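Local atomic coordinates of pantothenate kinase (Coxiella burnetii, PDB entry 3TQC), a protein that catalyses the ATP-dependent phosphorylation of (R)-pantothenate to (R)-4'-phosphopantothenate, the first step of coenzyme A biosynthesis from pantothenate. Residues N124-T129 with D195-V200; K90-I95 with N165-G170; Y135-L140 with Y183-R188. All coordinates share one frame; numbering follows the deposited sequence.

Overall arrangement
Contacts 1 and 2 adjoin, with centres 9 Å apart, and both involve the central mixed sheet of the P-loop kinase fold, in which strands 93-99, 199-203 and 125-129 run parallel and side by side. Contact 1 is the pairing at the sheet's edge; contact 2 sets the end of helix 157-168 against the start of strand 93-99. Contact 3 lies about 24 and 27 Å from them, centre to centre, where helix 137-142 meets an outer strand of the separate three-stranded antiparallel sheet. Along the chain it is nested between the segments of contact 1, while contact 2 alternates with both. Chain excursions between core strands thus build the outlying contact.

Contact 1. Residues N124-T129 with D195-V200; sequences NVEVIT and DQPDIV
The carbonyl oxygen of N124 receives two backbone N-H groups of the opposite segment, a fork that opens the pairing of 124-129 with 195-200. D198 N lies 2.8 Å from N124 O, and I199 N, at 3.1 Å, lies nearly along the C=O axis, with a C=O...N angle of 163°. The D198 side chain returns the bond: with its CG beside its own backbone N (chi1 -61°), OD2 takes N124 N through the anti lone pair, and the two residues grip each other in both directions. Its other oxygen, OD1, forms a salt bridge to K90. Two residues on, E126 N donates to I199 O at 2.8 Å, with a nearly straight N-H...O angle of 166°.

Side chains then alternate between the two faces of the sheet. V125 and I199 lie side by side pointing the same way, CG1 of V125 being 3.9 Å from CG2 of I199; L116 of helix 105-116 also packs on I199. On the other face, CG1 of I128 meets CG1 of V200 at 3.7 Å, with V194 touching both. E126 crosses P197 at about a right angle, E126 CG lying 3.7 Å from P197 CG. Beyond it, a water joins E126 OE2 to D195 N. The bridges V125-I199 and E126-V200 are parallel, as expected for adjacent strands at the edge of a P-loop kinase core sheet.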
loop_
_atom_site.group_PDB
_atom_site.type_symbol
_atom_site.label_atom_id
_atom_site.label_comp_id
_atom_site.label_asym_id
_atom_site.label_seq_id
_atom_site.Cartn_x
_atom_site.Cartn_y
_atom_site.Cartn_z
ATOM N N ASN B 124 -9.101 14.941 17.444
ATOM C CA ASN B 124 -9.293 15.744 16.238
ATOM C C ASN B 124 -9.390 14.854 15.022
ATOM O O ASN B 124 -8.396 14.287 14.571
ATOM C CB ASN B 124 -8.179 16.771 16.088
ATOM C CG ASN B 124 -8.224 17.812 17.178
ATOM O OD1 ASN B 124 -9.303 18.212 17.607
ATOM N ND2 ASN B 124 -7.055 18.254 17.642
ATOM N N VAL B 125 -10.609 14.701 14.520
ATOM C CA VAL B 125 -10.853 13.759 13.446
ATOM C C VAL B 125 -11.570 14.442 12.311
ATOM O O VAL B 125 -12.589 15.083 12.531
ATOM C CB VAL B 125 -11.658 12.554 13.950
ATOM C CG1 VAL B 125 -11.716 11.452 12.873
ATOM C CG2 VAL B 125 -11.018 12.024 15.229
ATOM N N GLU B 126 -11.033 14.297 11.102
ATOM C CA GLU B 126 -11.613 14.934 9.914
ATOM C C GLU B 126 -11.969 13.943 8.847
ATOM O O GLU B 126 -11.324 12.917 8.710
ATOM C CB GLU B 126 -10.654 15.950 9.305
ATOM C CG GLU B 126 -10.310 17.061 10.236
ATOM C CD GLU B 126 -11.425 18.064 10.430
ATOM O OE1 GLU B 126 -12.606 17.792 10.105
ATOM O OE2 GLU B 126 -11.117 19.153 10.937
ATOM N N VAL B 127 -13.002 14.271 8.078
ATOM C CA VAL B 127 -13.412 13.430 6.977
ATOM C C VAL B 127 -13.170 14.165 5.671
ATOM O O VAL B 127 -13.572 15.337 5.519
ATOM C CB VAL B 127 -14.877 13.038 7.113
ATOM C CG1 VAL B 127 -15.403 12.384 5.818
ATOM C CG2 VAL B 127 -15.044 12.102 8.298
ATOM N N ILE B 128 -12.474 13.490 4.754
ATOM C CA ILE B 128 -12.299 13.973 3.387
ATOM C C ILE B 128 -13.072 13.053 2.469
ATOM O O ILE B 128 -12.796 11.859 2.434
ATOM C CB ILE B 128 -10.829 13.916 2.894
ATOM C CG1 ILE B 128 -9.920 14.765 3.752
ATOM C CG2 ILE B 128 -10.743 14.379 1.439
ATOM C CD1 ILE B 128 -10.489 16.080 4.000
ATOM N N THR B 129 -14.026 13.603 1.723
ATOM C CA THR B 129 -14.709 12.822 0.702
ATOM C C THR B 129 -13.989 13.074 -0.596
ATOM O O THR B 129 -13.653 14.200 -0.935
ATOM C CB THR B 129 -16.240 13.125 0.569
ATOM O OG1 THR B 129 -16.771 12.379 -0.539
ATOM C CG2 THR B 129 -16.513 14.587 0.336
ATOM N N ASP B 195 -6.652 20.611 9.097
ATOM C CA ASP B 195 -5.532 21.276 9.745
ATOM C C ASP B 195 -4.773 20.380 10.731
ATOM O O ASP B 195 -4.860 20.559 11.955
ATOM C CB ASP B 195 -6.008 22.544 10.450
ATOM C CG ASP B 195 -4.858 23.329 11.067
ATOM O OD1 ASP B 195 -3.738 23.269 10.502
ATOM O OD2 ASP B 195 -5.078 24.005 12.110
ATOM N N GLN B 196 -3.991 19.467 10.175
ATOM C CA GLN B 196 -3.240 18.462 10.941
ATOM C C GLN B 196 -4.025 17.861 12.100
ATOM O O GLN B 196 -3.578 17.886 13.233
ATOM C CB GLN B 196 -1.891 19.020 11.404
ATOM C CG GLN B 196 -0.965 19.300 10.242
ATOM C CD GLN B 196 -0.544 18.037 9.509
ATOM O OE1 GLN B 196 -0.697 17.927 8.287
ATOM N NE2 GLN B 196 0.010 17.087 10.246
ATOM N N PRO B 197 -5.202 17.296 11.801
ATOM C CA PRO B 197 -5.940 16.603 12.844
ATOM C C PRO B 197 -5.169 15.341 13.208
ATOM O O PRO B 197 -4.131 15.050 12.615
ATOM C CB PRO B 197 -7.236 16.234 12.149
ATOM C CG PRO B 197 -6.818 15.997 10.732
ATOM C CD PRO B 197 -5.747 16.999 10.457
ATOM N N ASP B 198 -5.662 14.591 14.171
ATOM C CA ASP B 198 -4.994 13.373 14.552
ATOM C C ASP B 198 -5.327 12.280 13.559
ATOM O O ASP B 198 -4.517 11.401 13.296
ATOM C CB ASP B 198 -5.443 12.980 15.952
ATOM C CG ASP B 198 -5.095 14.029 16.964
ATOM O OD1 ASP B 198 -3.867 14.225 17.171
ATOM O OD2 ASP B 198 -6.039 14.661 17.513
ATOM N N ILE B 199 -6.540 12.345 13.018
ATOM C CA ILE B 199 -7.035 11.336 12.098
ATOM C C ILE B 199 -7.763 12.002 10.949
ATOM O O ILE B 199 -8.526 12.965 11.148
ATOM C CB ILE B 199 -7.997 10.365 12.801
ATOM C CG1 ILE B 199 -7.270 9.624 13.944
ATOM C CG2 ILE B 199 -8.623 9.410 11.786
ATOM C CD1 ILE B 199 -8.210 8.774 14.841
ATOM N N VAL B 200 -7.496 11.512 9.740
ATOM C CA VAL B 200 -8.260 11.889 8.582
ATOM C C VAL B 200 -8.954 10.638 8.105
ATOM O O VAL B 200 -8.314 9.602 7.908
ATOM C CB VAL B 200 -7.357 12.427 7.453
ATOM C CG1 VAL B 200 -8.180 12.677 6.190
ATOM C CG2 VAL B 200 -6.627 13.697 7.921
HETATM O O HOH W 1 -4.626 17.781 16.460
HETATM O O HOH W 2 -8.465 19.453 10.789
#

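Contact 2. Residues K90-I95 with N165-G170; sequences KVPYII and NAIKSG
V91 and G170 bring the two backbones closest, their CA atoms 5.2 Å apart, where the lead-in to strand 93-99 passes the end of helix 157-168. The helix finishes in a Schellman motif: G170 has a positive phi (91°), and two bonds run back into the last turn, G170 N to I167 O being one of them. This joins a helix flanking the P-loop kinase core to the start of one of its parallel strands. V91 packs on the helix end, CG1 lying 3.5 Å from K168 O and 3.6 Å from G170 N. The second subunit reaches the same place, its K320 packing on V91 and donating to S169 O.

Among the side chains, the P92 ring crosses I167 at about a right angle, with P92 CG 3.6 Å from I167 CG2. That methyl also meets I94 CD1 at 4.1 Å, which makes I167 CG2 a shared apolar partner of the proline and the isoleucine. K168 starts away from the strand, but its chain bends at chi2 (-63°) and runs back, crossing V91 at about a right angle and sliding past I94 in the opposite direction. Its ammonium group is buried with a paired charge, since D228 forms a salt bridge with NZ and also accepts from I94 N, probably helping to keep the lysine charged. Across the contact, K168 NZ donates in the carbonyl plane to P92 O, 2.8 Å away.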
loop_
_atom_site.group_PDB
_atom_site.type_symbol
_atom_site.label_atom_id
_atom_site.label_comp_id
_atom_site.label_asym_id
_atom_site.label_seq_id
_atom_site.Cartn_x
_atom_site.Cartn_y
_atom_site.Cartn_z
ATOM N N LYS B 90 4.307 14.713 14.542
ATOM C CA LYS B 90 3.568 13.719 13.779
ATOM C C LYS B 90 2.703 14.338 12.685
ATOM O O LYS B 90 2.333 15.509 12.724
ATOM C CB LYS B 90 2.683 12.880 14.697
ATOM C CG LYS B 90 1.451 13.615 15.227
ATOM C CD LYS B 90 0.782 12.826 16.354
ATOM C CE LYS B 90 -0.474 13.541 16.865
ATOM N NZ LYS B 90 -1.674 13.255 16.008
ATOM N N VAL B 91 2.389 13.507 11.712
ATOM C CA VAL B 91 1.417 13.818 10.703
ATOM C C VAL B 91 0.184 12.954 11.054
ATOM O O VAL B 91 0.288 12.042 11.885
ATOM C CB VAL B 91 1.948 13.477 9.295
ATOM C CG1 VAL B 91 3.017 14.444 8.885
ATOM C CG2 VAL B 91 2.466 12.069 9.247
ATOM N N PRO B 92 -0.966 13.220 10.410
ATOM C CA PRO B 92 -2.188 12.513 10.778
ATOM C C PRO B 92 -2.185 11.059 10.327
ATOM O O PRO B 92 -1.552 10.694 9.338
ATOM C CB PRO B 92 -3.291 13.295 10.042
ATOM C CG PRO B 92 -2.680 14.627 9.719
ATOM C CD PRO B 92 -1.235 14.259 9.406
ATOM N N TYR B 93 -2.876 10.243 11.091
ATOM C CA TYR B 93 -3.164 8.889 10.708
ATOM C C TYR B 93 -4.368 8.962 9.774
ATOM O O TYR B 93 -5.353 9.591 10.119
ATOM C CB TYR B 93 -3.496 8.073 11.949
ATOM C CG TYR B 93 -3.501 6.600 11.694
ATOM C CD1 TYR B 93 -2.365 5.846 11.888
ATOM C CD2 TYR B 93 -4.656 5.953 11.263
ATOM C CE1 TYR B 93 -2.368 4.499 11.648
ATOM C CE2 TYR B 93 -4.665 4.618 11.010
ATOM C CZ TYR B 93 -3.522 3.884 11.221
ATOM O OH TYR B 93 -3.527 2.535 10.974
ATOM N N ILE B 94 -4.282 8.358 8.595
ATOM C CA ILE B 94 -5.361 8.453 7.617
ATOM C C ILE B 94 -5.987 7.099 7.376
ATOM O O ILE B 94 -5.296 6.150 7.011
ATOM C CB ILE B 94 -4.886 9.008 6.282
ATOM C CG1 ILE B 94 -4.214 10.374 6.474
ATOM C CG2 ILE B 94 -6.057 9.133 5.334
ATOM C CD1 ILE B 94 -4.123 11.199 5.187
ATOM N N ILE B 95 -7.298 7.029 7.568
ATOM C CA ILE B 95 -8.051 5.806 7.403
ATOM C C ILE B 95 -8.907 5.933 6.140
ATOM O O ILE B 95 -9.692 6.866 6.015
ATOM C CB ILE B 95 -8.961 5.560 8.610
ATOM C CG1 ILE B 95 -8.130 5.367 9.882
ATOM C CG2 ILE B 95 -9.855 4.338 8.395
ATOM C CD1 ILE B 95 -8.983 5.468 11.186
ATOM N N ASN B 165 -0.715 14.327 -0.095
ATOM C CA ASN B 165 0.703 14.576 0.075
ATOM C C ASN B 165 0.918 15.702 1.067
ATOM O O ASN B 165 1.742 15.598 1.947
ATOM C CB ASN B 165 1.352 14.939 -1.268
ATOM C CG ASN B 165 2.839 15.146 -1.157
ATOM O OD1 ASN B 165 3.573 14.226 -0.809
ATOM N ND2 ASN B 165 3.296 16.361 -1.446
ATOM N N ALA B 166 0.164 16.779 0.912
ATOM C CA ALA B 166 0.312 17.920 1.798
ATOM C C ALA B 166 -0.008 17.526 3.244
ATOM O O ALA B 166 0.687 17.924 4.179
ATOM C CB ALA B 166 -0.564 19.046 1.343
ATOM N N ILE B 167 -1.049 16.727 3.430
ATOM C CA ILE B 167 -1.433 16.326 4.779
ATOM C C ILE B 167 -0.324 15.475 5.391
ATOM O O ILE B 167 0.065 15.684 6.528
ATOM C CB ILE B 167 -2.793 15.625 4.796
ATOM C CG1 ILE B 167 -3.889 16.642 4.447
ATOM C CG2 ILE B 167 -3.088 15.024 6.171
ATOM C CD1 ILE B 167 -5.244 16.035 4.225
ATOM N N LYS B 168 0.218 14.562 4.600
ATOM C CA LYS B 168 1.224 13.628 5.063
ATOM C C LYS B 168 2.594 14.253 5.085
ATOM O O LYS B 168 3.563 13.603 5.489
ATOM C CB LYS B 168 1.222 12.370 4.191
ATOM C CG LYS B 168 0.128 11.365 4.589
ATOM C CD LYS B 168 0.333 10.847 6.010
ATOM C CE LYS B 168 -0.356 9.517 6.233
ATOM N NZ LYS B 168 -0.134 9.018 7.602
ATOM N N SER B 169 2.673 15.510 4.658
ATOM C CA SER B 169 3.873 16.305 4.795
ATOM C C SER B 169 3.821 17.205 6.037
ATOM O O SER B 169 4.794 17.844 6.364
ATOM C CB SER B 169 4.073 17.148 3.556
ATOM O OG SER B 169 4.177 16.336 2.425
ATOM N N GLY B 170 2.689 17.248 6.729
ATOM C CA GLY B 170 2.562 18.057 7.940
ATOM C C GLY B 170 2.053 19.460 7.689
ATOM O O GLY B 170 2.015 20.276 8.621
#

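Contact 3. Residues Y135-L140 with Y183-R188; sequences YSNAKL and YYDIVR
N137 lays its side-chain amide over the carboxylate of D185, an unusual stack of two polar plates whose planes are only 15° apart. CG of N137 stands 3.7 Å from CG of D185, and the two side chains cross obliquely. The setting is the N-terminus of helix 137-142, with S136 as N-cap, placed against a G1 beta bulge at the edge of the three-stranded antiparallel sheet, where Y184 and D185 both face S180.

The backbone meets the same carboxylate: N137 N donates to D185 OD1 at 3.0 Å, reaching that oxygen from above the carboxylate plane, 44° out of it. A water accepts from A138 N and donates to D185 OD2, so both carboxylate oxygens are connected to the first turn of the helix. The helix dipole and these N-H groups would be expected to favour a negative charge on D185. S136 caps the same turn from within: OG, placed between its backbone N and carbonyl carbon, accepts a weak bond from K139 N.

Further out, K149 donates to N137 OD1 and makes a cation-pi contact with the Y184 ring. K149 thus links N137 to that ring, which also meets Y262 and F263, with the Y184 side chain about 11 Å from the bound ADP. I186 points at the helix start, its CG1 4.2 Å from S136 N. The amide's other end donates to the bulge itself through a bent bond (N-H...O 134°), N137 ND2 lying 2.7 Å from Y184 O, while N137 OD1, a second acceptor, comes within 3.1 Å of that same Y184 O.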
loop_
_atom_site.group_PDB
_atom_site.type_symbol
_atom_site.label_atom_id
_atom_site.label_comp_id
_atom_site.label_asym_id
_atom_site.label_seq_id
_atom_site.Cartn_x
_atom_site.Cartn_y
_atom_site.Cartn_z
ATOM N N TYR B 135 -14.034 16.258 -11.277
ATOM C CA TYR B 135 -14.057 17.392 -12.192
ATOM C C TYR B 135 -15.472 17.969 -12.195
ATOM O O TYR B 135 -16.446 17.241 -12.013
ATOM C CB TYR B 135 -13.663 16.977 -13.622
ATOM C CG TYR B 135 -12.203 16.569 -13.817
ATOM C CD1 TYR B 135 -11.161 17.457 -13.552
ATOM C CD2 TYR B 135 -11.872 15.304 -14.305
ATOM C CE1 TYR B 135 -9.830 17.087 -13.740
ATOM C CE2 TYR B 135 -10.544 14.926 -14.498
ATOM C CZ TYR B 135 -9.529 15.820 -14.220
ATOM O OH TYR B 135 -8.218 15.440 -14.429
ATOM N N SER B 136 -15.584 19.273 -12.401
ATOM C CA SER B 136 -16.884 19.913 -12.505
ATOM C C SER B 136 -17.671 19.334 -13.670
ATOM O O SER B 136 -17.098 18.736 -14.588
ATOM C CB SER B 136 -16.710 21.402 -12.749
ATOM O OG SER B 136 -16.009 21.594 -13.957
ATOM N N ASN B 137 -18.984 19.529 -13.640
ATOM C CA ASN B 137 -19.844 19.068 -14.735
ATOM C C ASN B 137 -19.402 19.652 -16.075
ATOM O O ASN B 137 -19.348 18.941 -17.073
ATOM C CB ASN B 137 -21.316 19.399 -14.467
ATOM C CG ASN B 137 -21.940 18.508 -13.399
ATOM O OD1 ASN B 137 -21.368 17.499 -12.995
ATOM N ND2 ASN B 137 -23.129 18.882 -12.942
ATOM N N ALA B 138 -19.054 20.934 -16.086
ATOM C CA ALA B 138 -18.618 21.590 -17.314
ATOM C C ALA B 138 -17.384 20.900 -17.919
ATOM O O ALA B 138 -17.331 20.682 -19.127
ATOM C CB ALA B 138 -18.339 23.062 -17.053
ATOM N N LYS B 139 -16.401 20.560 -17.085
ATOM C CA LYS B 139 -15.211 19.835 -17.562
ATOM C C LYS B 139 -15.565 18.432 -18.022
ATOM O O LYS B 139 -15.062 17.971 -19.045
ATOM C CB LYS B 139 -14.123 19.730 -16.489
ATOM C CG LYS B 139 -13.300 20.996 -16.279
ATOM C CD LYS B 139 -12.173 20.700 -15.282
ATOM C CE LYS B 139 -11.644 21.947 -14.573
ATOM N NZ LYS B 139 -10.799 21.567 -13.381
ATOM N N LEU B 140 -16.413 17.753 -17.257
ATOM C CA LEU B 140 -16.845 16.406 -17.608
ATOM C C LEU B 140 -17.602 16.405 -18.924
ATOM O O LEU B 140 -17.468 15.471 -19.704
ATOM C CB LEU B 140 -17.721 15.783 -16.514
ATOM C CG LEU B 140 -17.066 15.458 -15.164
ATOM C CD1 LEU B 140 -18.158 15.153 -14.152
ATOM C CD2 LEU B 140 -16.090 14.303 -15.273
ATOM N N TYR B 183 -26.610 19.880 -6.080
ATOM C CA TYR B 183 -26.320 20.510 -7.362
ATOM C C TYR B 183 -25.590 19.570 -8.320
ATOM O O TYR B 183 -25.318 19.936 -9.464
ATOM C CB TYR B 183 -25.510 21.785 -7.141
ATOM C CG TYR B 183 -26.218 22.761 -6.219
ATOM C CD1 TYR B 183 -27.457 23.300 -6.566
ATOM C CD2 TYR B 183 -25.661 23.131 -4.995
ATOM C CE1 TYR B 183 -28.120 24.183 -5.722
ATOM C CE2 TYR B 183 -26.315 24.021 -4.149
ATOM C CZ TYR B 183 -27.543 24.539 -4.518
ATOM O OH TYR B 183 -28.195 25.412 -3.675
ATOM N N TYR B 184 -25.287 18.360 -7.848
ATOM C CA TYR B 184 -24.612 17.341 -8.648
ATOM C C TYR B 184 -23.364 17.927 -9.289
ATOM O O TYR B 184 -23.132 17.769 -10.489
ATOM C CB TYR B 184 -25.570 16.820 -9.712
ATOM C CG TYR B 184 -25.132 15.567 -10.408
ATOM C CD1 TYR B 184 -24.819 14.419 -9.690
ATOM C CD2 TYR B 184 -25.060 15.520 -11.794
ATOM C CE1 TYR B 184 -24.430 13.259 -10.340
ATOM C CE2 TYR B 184 -24.675 14.376 -12.453
ATOM C CZ TYR B 184 -24.363 13.247 -11.730
ATOM O OH TYR B 184 -23.981 12.107 -12.401
ATOM N N ASP B 185 -22.582 18.632 -8.480
ATOM C CA ASP B 185 -21.445 19.375 -8.981
ATOM C C ASP B 185 -20.525 19.878 -7.862
ATOM O O ASP B 185 -20.930 19.986 -6.704
ATOM C CB ASP B 185 -21.932 20.560 -9.826
ATOM C CG ASP B 185 -20.925 20.988 -10.878
ATOM O OD1 ASP B 185 -19.781 20.473 -10.863
ATOM O OD2 ASP B 185 -21.285 21.841 -11.720
ATOM N N ILE B 186 -19.277 20.166 -8.226
ATOM C CA ILE B 186 -18.353 20.880 -7.354
ATOM C C ILE B 186 -18.937 22.260 -7.075
ATOM O O ILE B 186 -19.519 22.892 -7.973
ATOM C CB ILE B 186 -16.965 21.085 -8.037
ATOM C CG1 ILE B 186 -16.250 19.745 -8.261
ATOM C CG2 ILE B 186 -16.100 22.044 -7.234
ATOM C CD1 ILE B 186 -16.103 18.892 -7.022
ATOM N N VAL B 187 -18.804 22.710 -5.832
ATOM C CA VAL B 187 -19.194 24.060 -5.448
ATOM C C VAL B 187 -17.940 24.933 -5.533
ATOM O O VAL B 187 -17.008 24.791 -4.727
ATOM C CB VAL B 187 -19.789 24.120 -4.004
ATOM C CG1 VAL B 187 -20.376 25.503 -3.724
ATOM C CG2 VAL B 187 -20.847 23.027 -3.780
ATOM N N ARG B 188 -17.919 25.812 -6.530
ATOM C CA ARG B 188 -16.797 26.716 -6.804
ATOM C C ARG B 188 -16.492 27.622 -5.609
ATOM O O ARG B 188 -17.405 28.143 -4.965
ATOM C CB ARG B 188 -17.141 27.567 -8.040
ATOM C CG ARG B 188 -16.158 28.695 -8.410
ATOM C CD ARG B 188 -15.243 28.324 -9.583
ATOM N NE ARG B 188 -14.675 29.510 -10.239
ATOM C CZ ARG B 188 -13.653 29.485 -11.100
ATOM N NH1 ARG B 188 -13.063 28.337 -11.425
ATOM N NH2 ARG B 188 -13.211 30.620 -11.642
HETATM O O HOH W 3 -20.015 22.469 -13.927
#